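Local coordinates for vanadium-dependent bromoperoxidase (Corallina officinalis, PDB 1QHB), which catalyses the halogenation of organic substrates, using bromide and hydrogen peroxide, as a calcium-stabilised homododecamer that depends on vanadate, at residues D73-L76 with A77-R80; V394-K398 with F399-R403; G549-F553 with S554-E558. All coordinates share one frame; numbering follows the deposited sequence.

Interaction 1: D73-L76 with A77-R80; sequences DDFL and AFVR
Within helix 72-84, Phe75 meets Phe78 and Val79 one turn further on, a worked example of how i to i+3 and i to i+4 neighbours build one apolar side of a helix. With CG anti to the backbone N (chi1 -178°), the Phe75 ring lies on the carbonyl side, within reach of Val79. One methyl does most of the touching: Val79 CG2 lies 3.6 Å from Phe75 CE2 and makes an off-centre CH-pi contact, 4.1 Å from the ring centroid. Phe78 comes to the same ring from another direction, offering an edge carbon, CD2, at 4.1 Å from Phe75 CD1. Phe53 and Trp123 add further ring contacts to Phe75 and Phe78 respectively.

The backbone beneath follows the alpha-helical pattern. Val79 N donates to Phe75 O and Ala77 N to Asp73 O, each over 2.9 Å. The Arg80 N to Leu76 O bond is longer, at 3.3 Å. That same Leu76 O also sits over a face of the Arg80 guanidinium, 3.6 Å from NH1, since a bend at chi3 (-67°) folds the arginine back along the helix. Asp73 OD2 turns outward to Gln361 of a second subunit, a residue that in its own chain belongs to the calcium site, and Arg80 packs on the same glutamine.

The chemistry implies a helix that serves both its own chain and the dodecamer interface: Phe75 and Phe78 pack carbon against their own chain, Val79 also meets Phe583 of the second subunit, and Asp73 and the backbone O of Arg80, which accepts from Asn581 there, are hydrogen-bonded to that subunit.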
loop_
_atom_site.group_PDB
_atom_site.type_symbol
_atom_site.label_atom_id
_atom_site.label_comp_id
_atom_site.label_asym_id
_atom_site.label_seq_id
_atom_site.Cartn_x
_atom_site.Cartn_y
_atom_site.Cartn_z
ATOM N N ASP A 73 -7.108 47.353 -14.949
ATOM C CA ASP A 73 -7.427 46.021 -15.452
ATOM C C ASP A 73 -6.307 45.414 -16.284
ATOM O O ASP A 73 -6.173 44.185 -16.406
ATOM C CB ASP A 73 -8.712 46.037 -16.289
ATOM C CG ASP A 73 -9.988 46.204 -15.486
ATOM O OD1 ASP A 73 -9.992 46.335 -14.253
ATOM O OD2 ASP A 73 -11.093 46.202 -16.078
ATOM N N ASP A 74 -5.514 46.206 -16.990
ATOM C CA ASP A 74 -4.409 45.654 -17.793
ATOM C C ASP A 74 -3.395 44.994 -16.861
ATOM O O ASP A 74 -2.918 43.955 -17.228
ATOM C CB ASP A 74 -3.696 46.749 -18.572
ATOM C CG ASP A 74 -4.542 47.330 -19.695
ATOM O OD1 ASP A 74 -5.489 46.651 -20.155
ATOM O OD2 ASP A 74 -4.265 48.456 -20.149
ATOM N N PHE A 75 -3.134 45.589 -15.678
ATOM C CA PHE A 75 -2.194 44.938 -14.757
ATOM C C PHE A 75 -2.803 43.700 -14.112
ATOM O O PHE A 75 -2.163 42.659 -14.041
ATOM C CB PHE A 75 -1.740 45.935 -13.691
ATOM C CG PHE A 75 -0.738 45.338 -12.739
ATOM C CD1 PHE A 75 0.573 45.304 -13.067
ATOM C CD2 PHE A 75 -1.132 44.819 -11.501
ATOM C CE1 PHE A 75 1.540 44.767 -12.225
ATOM C CE2 PHE A 75 -0.193 44.277 -10.652
ATOM C CZ PHE A 75 1.145 44.278 -10.997
ATOM N N LEU A 76 -4.048 43.763 -13.702
ATOM C CA LEU A 76 -4.763 42.655 -13.069
ATOM C C LEU A 76 -4.919 41.481 -14.017
ATOM O O LEU A 76 -4.788 40.347 -13.589
ATOM C CB LEU A 76 -6.112 43.100 -12.516
ATOM C CG LEU A 76 -6.013 44.143 -11.408
ATOM C CD1 LEU A 76 -7.342 44.814 -11.118
ATOM C CD2 LEU A 76 -5.389 43.521 -10.148
ATOM N N ALA A 77 -5.071 41.712 -15.314
ATOM C CA ALA A 77 -5.168 40.616 -16.298
ATOM C C ALA A 77 -3.793 39.994 -16.475
ATOM O O ALA A 77 -3.638 38.771 -16.589
ATOM C CB ALA A 77 -5.685 41.120 -17.645
ATOM N N PHE A 78 -2.754 40.844 -16.452
ATOM C CA PHE A 78 -1.362 40.414 -16.551
ATOM C C PHE A 78 -0.997 39.488 -15.391
ATOM O O PHE A 78 -0.346 38.441 -15.587
ATOM C CB PHE A 78 -0.488 41.651 -16.515
ATOM C CG PHE A 78 1.008 41.504 -16.426
ATOM C CD1 PHE A 78 1.718 40.822 -17.389
ATOM C CD2 PHE A 78 1.708 42.089 -15.384
ATOM C CE1 PHE A 78 3.108 40.719 -17.306
ATOM C CE2 PHE A 78 3.079 41.981 -15.285
ATOM C CZ PHE A 78 3.784 41.294 -16.263
ATOM N N VAL A 79 -1.410 39.816 -14.179
ATOM C CA VAL A 79 -1.157 38.945 -13.020
ATOM C C VAL A 79 -1.838 37.601 -13.194
ATOM O O VAL A 79 -1.263 36.532 -12.958
ATOM C CB VAL A 79 -1.604 39.639 -11.720
ATOM C CG1 VAL A 79 -1.536 38.692 -10.530
ATOM C CG2 VAL A 79 -0.585 40.764 -11.528
ATOM N N ARG A 80 -3.092 37.574 -13.660
ATOM C CA ARG A 80 -3.798 36.317 -13.851
ATOM C C ARG A 80 -3.050 35.482 -14.869
ATOM O O ARG A 80 -2.873 34.279 -14.701
ATOM C CB ARG A 80 -5.242 36.514 -14.324
ATOM C CG ARG A 80 -6.168 37.035 -13.237
ATOM C CD ARG A 80 -7.628 36.908 -13.630
ATOM N NE ARG A 80 -7.980 37.762 -14.737
ATOM C CZ ARG A 80 -8.315 39.046 -14.773
ATOM N NH1 ARG A 80 -8.392 39.815 -13.703
ATOM N NH2 ARG A 80 -8.629 39.589 -15.946
#

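Interaction 2: V394-K398 with F399-R403; sequences VRYQK and FNIHR. With PO4 (phosphate ion), chain G.
Tyr396 O is gripped by two backbone donors, Asn400 N at 3.0 Å and, more weakly, Ile401 N at 3.1 Å, with the Asn400 N-H arriving above the carbonyl plane. The shared acceptor marks the point where helix 376-402 widens into pi-type turns at its C-terminal end: His402 N reaches back five residues to Gln397 O, and Arg403 N to Lys398 O. Arg403 then leaves the helix with positive phi (43°), and its NH1 bonds Phe399 O at 2.8 Å, tying the last turn to its own exit.

Side chains also span the turns, two of the pairs five residues apart. In one, Gln397 OE1 accepts a hydrogen bond from His402 NE2 at 2.9 Å; the bond lies in both the amide carbonyl plane and the ring plane but is bent, 134° at the hydrogen. In the other, Ile401 lays CG1 over a face of the Tyr396 ring, 4.3 Å from its centroid, while Asn400 CB presses to 3.4 Å from Tyr396 CD1. Lys398 heads elsewhere, its chain extended until a bend at chi4 (-71°) turns NZ to phosphate O4 at 3.0 Å, in the vanadate site; Gly482, Pro479 and His478 also accept from NZ.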
loop_
_atom_site.group_PDB
_atom_site.type_symbol
_atom_site.label_atom_id
_atom_site.label_comp_id
_atom_site.label_asym_id
_atom_site.label_seq_id
_atom_site.Cartn_x
_atom_site.Cartn_y
_atom_site.Cartn_z
ATOM N N VAL A 394 14.047 32.211 -9.399
ATOM C CA VAL A 394 13.951 33.691 -9.368
ATOM C C VAL A 394 12.804 34.177 -10.234
ATOM O O VAL A 394 12.281 35.274 -9.914
ATOM C CB VAL A 394 15.291 34.382 -9.722
ATOM C CG1 VAL A 394 15.478 34.586 -11.202
ATOM C CG2 VAL A 394 15.390 35.716 -9.015
ATOM N N ARG A 395 12.371 33.444 -11.233
ATOM C CA ARG A 395 11.206 33.871 -12.023
ATOM C C ARG A 395 9.923 33.818 -11.207
ATOM O O ARG A 395 9.024 34.620 -11.295
ATOM C CB ARG A 395 11.092 33.011 -13.316
ATOM C CG ARG A 395 12.194 33.373 -14.318
ATOM C CD ARG A 395 11.806 34.571 -15.167
ATOM N NE ARG A 395 13.003 35.288 -15.672
ATOM C CZ ARG A 395 13.086 35.667 -16.952
ATOM N NH1 ARG A 395 12.097 35.375 -17.803
ATOM N NH2 ARG A 395 14.142 36.310 -17.405
ATOM N N TYR A 396 9.766 32.872 -10.292
ATOM C CA TYR A 396 8.653 32.763 -9.395
ATOM C C TYR A 396 8.641 34.004 -8.507
ATOM O O TYR A 396 7.602 34.619 -8.302
ATOM C CB TYR A 396 8.721 31.466 -8.589
ATOM C CG TYR A 396 7.545 31.314 -7.653
ATOM C CD1 TYR A 396 6.246 31.135 -8.148
ATOM C CD2 TYR A 396 7.758 31.346 -6.283
ATOM C CE1 TYR A 396 5.171 30.998 -7.264
ATOM C CE2 TYR A 396 6.684 31.209 -5.417
ATOM C CZ TYR A 396 5.404 31.034 -5.900
ATOM O OH TYR A 396 4.393 30.869 -4.979
ATOM N N GLN A 397 9.772 34.413 -7.983
ATOM C CA GLN A 397 9.846 35.589 -7.131
ATOM C C GLN A 397 9.545 36.808 -7.999
ATOM O O GLN A 397 8.741 37.648 -7.671
ATOM C CB GLN A 397 11.248 35.732 -6.509
ATOM C CG GLN A 397 11.638 34.622 -5.498
ATOM C CD GLN A 397 10.631 34.551 -4.344
ATOM O OE1 GLN A 397 10.302 35.524 -3.669
ATOM N NE2 GLN A 397 10.071 33.377 -4.086
ATOM N N LYS A 398 10.198 36.978 -9.154
ATOM C CA LYS A 398 10.014 38.151 -9.975
ATOM C C LYS A 398 8.540 38.399 -10.312
ATOM O O LYS A 398 8.032 39.475 -10.109
ATOM C CB LYS A 398 10.755 38.055 -11.318
ATOM C CG LYS A 398 12.226 38.323 -11.330
ATOM C CD LYS A 398 12.819 37.737 -12.615
ATOM C CE LYS A 398 14.330 38.047 -12.694
ATOM N NZ LYS A 398 14.535 39.497 -12.959
ATOM N N PHE A 399 7.922 37.414 -10.954
ATOM C CA PHE A 399 6.581 37.598 -11.486
ATOM C C PHE A 399 5.410 37.159 -10.607
ATOM O O PHE A 399 4.357 37.812 -10.657
ATOM C CB PHE A 399 6.526 36.747 -12.749
ATOM C CG PHE A 399 7.104 37.313 -13.988
ATOM C CD1 PHE A 399 6.431 38.293 -14.719
ATOM C CD2 PHE A 399 8.326 36.819 -14.480
ATOM C CE1 PHE A 399 7.022 38.794 -15.890
ATOM C CE2 PHE A 399 8.879 37.282 -15.653
ATOM C CZ PHE A 399 8.221 38.290 -16.331
ATOM N N ASN A 400 5.556 36.013 -9.920
ATOM C CA ASN A 400 4.409 35.502 -9.197
ATOM C C ASN A 400 4.288 36.142 -7.834
ATOM O O ASN A 400 3.139 36.216 -7.400
ATOM C CB ASN A 400 4.506 33.971 -9.050
ATOM C CG ASN A 400 4.521 33.294 -10.405
ATOM O OD1 ASN A 400 5.586 33.097 -11.016
ATOM N ND2 ASN A 400 3.336 32.880 -10.891
ATOM N N ILE A 401 5.399 36.567 -7.211
ATOM C CA ILE A 401 5.293 37.154 -5.914
ATOM C C ILE A 401 5.485 38.665 -5.848
ATOM O O ILE A 401 4.525 39.362 -5.525
ATOM C CB ILE A 401 6.345 36.518 -4.963
ATOM C CG1 ILE A 401 6.217 34.996 -4.927
ATOM C CG2 ILE A 401 6.273 37.097 -3.547
ATOM C CD1 ILE A 401 4.884 34.481 -4.407
ATOM N N HIS A 402 6.687 39.232 -6.021
ATOM C CA HIS A 402 6.897 40.639 -5.759
ATOM C C HIS A 402 6.634 41.623 -6.868
ATOM O O HIS A 402 6.285 42.726 -6.502
ATOM C CB HIS A 402 8.361 40.866 -5.323
ATOM C CG HIS A 402 8.802 39.878 -4.274
ATOM N ND1 HIS A 402 8.561 40.154 -2.954
ATOM C CD2 HIS A 402 9.418 38.666 -4.335
ATOM C CE1 HIS A 402 9.016 39.139 -2.212
ATOM N NE2 HIS A 402 9.540 38.249 -3.025
ATOM N N ARG A 403 6.851 41.328 -8.140
ATOM C CA ARG A 403 6.645 42.265 -9.213
ATOM C C ARG A 403 7.182 43.669 -8.868
ATOM O O ARG A 403 6.464 44.632 -9.080
ATOM C CB ARG A 403 5.140 42.310 -9.569
ATOM C CG ARG A 403 4.710 41.012 -10.314
ATOM C CD ARG A 403 3.218 40.938 -10.498
ATOM N NE ARG A 403 2.362 40.934 -9.277
ATOM C CZ ARG A 403 1.897 39.848 -8.684
ATOM N NH1 ARG A 403 2.193 38.621 -9.099
ATOM N NH2 ARG A 403 1.067 39.879 -7.646
HETATM P P PO4 G . 18.341 40.462 -14.858
HETATM O O1 PO4 G . 17.996 41.876 -15.166
HETATM O O2 PO4 G . 19.705 40.341 -14.269
HETATM O O3 PO4 G . 18.247 39.663 -16.091
HETATM O O4 PO4 G . 17.328 39.996 -13.840
#

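Interaction 3: G549-F553 with S554-E558; sequences GVHYF and SDQFE. With PO4 (phosphate ion), chain G.
Hydrogen bonds carry most of the contact between His551 and Asp555. Asp555 OD2 accepts His551 ND1 at 2.6 Å in a nearly straight bond (165°) that lies in the imidazole plane, and Tyr552 N at 3.1 Å from the opposite face of the carboxylate. The second bond joins the side chain at N3 of the helix to the N-H of the N-cap residue, Tyr552. Ser480 OG is also hydrogen-bonded to OD2, and Arg404 makes a salt bridge to OD1, so the carboxylate that orients the histidine is itself positioned from several sides. Further along, Phe557 N bonds Phe553 O at 3.1 Å, a regular helical link.

At the other end of the imidazole lies an anion. His551 NE2 donates to phosphate O4 at 3.1 Å and weakly to O1; the phosphate lies in the vanadate-binding site, where His551 probably binds the vanadate. With a phenylalanine in place of His551, the oxyanion would probably lose this N-H partner and Asp555 OD2 the mate it holds most closely.

In non-bonded packing, Gln556 bends at chi2 (-36°) to lay OE1 over one imidazole face, 3.2 Å from His551 CG, while its NE2 bonds Ala542 O and Ser483 OG. Phe553 and Phe557 run side by side, CE2 of the first 4.1 Å from CB of the second.

The turn leads from helix 530-548 into helix 553-574, with Arg545 and Asn546 of the former against His551, helix 153-167 against Tyr552 and Phe553, and helix 208-213 against Ser554 and Phe557.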
loop_
_atom_site.group_PDB
_atom_site.type_symbol
_atom_site.label_atom_id
_atom_site.label_comp_id
_atom_site.label_asym_id
_atom_site.label_seq_id
_atom_site.Cartn_x
_atom_site.Cartn_y
_atom_site.Cartn_z
ATOM N N GLY A 549 22.087 50.319 -14.461
ATOM C CA GLY A 549 20.828 51.033 -14.089
ATOM C C GLY A 549 19.630 50.090 -14.005
ATOM O O GLY A 549 18.496 50.572 -13.887
ATOM N N VAL A 550 19.830 48.767 -14.076
ATOM C CA VAL A 550 18.711 47.856 -14.167
ATOM C C VAL A 550 18.366 47.058 -12.932
ATOM O O VAL A 550 17.392 46.262 -12.976
ATOM C CB VAL A 550 18.832 46.892 -15.389
ATOM C CG1 VAL A 550 18.988 47.717 -16.664
ATOM C CG2 VAL A 550 20.009 45.931 -15.238
ATOM N N HIS A 551 19.068 47.240 -11.832
ATOM C CA HIS A 551 18.757 46.588 -10.575
ATOM C C HIS A 551 19.125 47.492 -9.394
ATOM O O HIS A 551 19.993 48.372 -9.539
ATOM C CB HIS A 551 19.588 45.286 -10.400
ATOM C CG HIS A 551 18.822 44.138 -11.010
ATOM N ND1 HIS A 551 17.562 43.790 -10.597
ATOM C CD2 HIS A 551 19.102 43.370 -12.070
ATOM C CE1 HIS A 551 17.143 42.787 -11.352
ATOM N NE2 HIS A 551 18.039 42.522 -12.265
ATOM N N TYR A 552 18.586 47.185 -8.232
ATOM C CA TYR A 552 19.004 47.865 -7.009
ATOM C C TYR A 552 19.917 46.975 -6.202
ATOM O O TYR A 552 19.869 45.734 -6.402
ATOM C CB TYR A 552 17.787 48.092 -6.103
ATOM C CG TYR A 552 16.565 48.671 -6.775
ATOM C CD1 TYR A 552 15.637 47.868 -7.429
ATOM C CD2 TYR A 552 16.351 50.039 -6.705
ATOM C CE1 TYR A 552 14.505 48.387 -8.022
ATOM C CE2 TYR A 552 15.184 50.577 -7.285
ATOM C CZ TYR A 552 14.299 49.746 -7.934
ATOM O OH TYR A 552 13.168 50.324 -8.465
ATOM N N PHE A 553 20.639 47.489 -5.222
ATOM C CA PHE A 553 21.457 46.603 -4.356
ATOM C C PHE A 553 20.719 45.394 -3.796
ATOM O O PHE A 553 21.227 44.260 -3.823
ATOM C CB PHE A 553 22.005 47.461 -3.202
ATOM C CG PHE A 553 23.002 46.637 -2.391
ATOM C CD1 PHE A 553 24.306 46.498 -2.806
ATOM C CD2 PHE A 553 22.603 45.992 -1.215
ATOM C CE1 PHE A 553 25.222 45.752 -2.076
ATOM C CE2 PHE A 553 23.507 45.269 -0.524
ATOM C CZ PHE A 553 24.818 45.125 -0.921
ATOM N N SER A 554 19.547 45.539 -3.198
ATOM C CA SER A 554 18.781 44.510 -2.512
ATOM C C SER A 554 18.341 43.392 -3.444
ATOM O O SER A 554 18.311 42.209 -3.047
ATOM C CB SER A 554 17.541 45.097 -1.805
ATOM O OG SER A 554 16.786 45.848 -2.788
ATOM N N ASP A 555 18.092 43.653 -4.714
ATOM C CA ASP A 555 17.777 42.669 -5.695
ATOM C C ASP A 555 18.949 41.676 -5.831
ATOM O O ASP A 555 18.766 40.457 -6.002
ATOM C CB ASP A 555 17.668 43.290 -7.115
ATOM C CG ASP A 555 16.505 44.238 -7.329
ATOM O OD1 ASP A 555 15.516 44.289 -6.529
ATOM O OD2 ASP A 555 16.574 44.891 -8.425
ATOM N N GLN A 556 20.155 42.235 -5.899
ATOM C CA GLN A 556 21.368 41.441 -6.095
ATOM C C GLN A 556 21.715 40.585 -4.884
ATOM O O GLN A 556 21.886 39.352 -4.957
ATOM C CB GLN A 556 22.553 42.363 -6.480
ATOM C CG GLN A 556 22.285 43.223 -7.700
ATOM C CD GLN A 556 21.465 42.590 -8.787
ATOM O OE1 GLN A 556 20.263 42.407 -8.696
ATOM N NE2 GLN A 556 22.008 42.184 -9.910
ATOM N N PHE A 557 21.848 41.254 -3.749
ATOM C CA PHE A 557 22.228 40.503 -2.532
ATOM C C PHE A 557 21.220 39.398 -2.226
ATOM O O PHE A 557 21.566 38.250 -2.005
ATOM C CB PHE A 557 22.472 41.419 -1.354
ATOM C CG PHE A 557 22.862 40.672 -0.092
ATOM C CD1 PHE A 557 24.124 40.165 0.041
ATOM C CD2 PHE A 557 21.958 40.518 0.938
ATOM C CE1 PHE A 557 24.491 39.497 1.193
ATOM C CE2 PHE A 557 22.323 39.840 2.088
ATOM C CZ PHE A 557 23.610 39.314 2.227
ATOM N N GLU A 558 19.923 39.698 -2.248
ATOM C CA GLU A 558 18.955 38.628 -1.951
ATOM C C GLU A 558 18.973 37.499 -2.970
ATOM O O GLU A 558 18.705 36.349 -2.569
ATOM C CB GLU A 558 17.544 39.209 -1.794
ATOM C CG GLU A 558 17.452 40.183 -0.617
ATOM C CD GLU A 558 17.775 39.534 0.728
ATOM O OE1 GLU A 558 17.843 38.305 0.872
ATOM O OE2 GLU A 558 17.965 40.263 1.723
HETATM P P PO4 G . 18.341 40.462 -14.858
HETATM O O1 PO4 G . 17.996 41.876 -15.166
HETATM O O2 PO4 G . 19.705 40.341 -14.269
HETATM O O3 PO4 G . 18.247 39.663 -16.091
HETATM O O4 PO4 G . 17.328 39.996 -13.840
#

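Overall arrangement
All three interactions are local, yet their chemistry follows depth. Interaction 1 is the most peripheral, its centre about 27 Å from the chain's centre, and partly buried; its carbon side packs on interaction 2, where Phe78 meets Phe399 and Val79 meets Arg403, and a second subunit touches both. Interactions 2 and 3 are buried, and each sends a side chain to the same phosphate: Lys398 from a helix's C-terminal end, His551 from just before another helix's N terminus. Ser483, Gly484, His485, Arg406 and Arg545 complete the anion's shell. Among side chains, apolar contact dominates in 73-80, mixed contact around wide turns in 394-403 and a carboxylate-centred polar network in 549-558, the contact nearest the chain's centre.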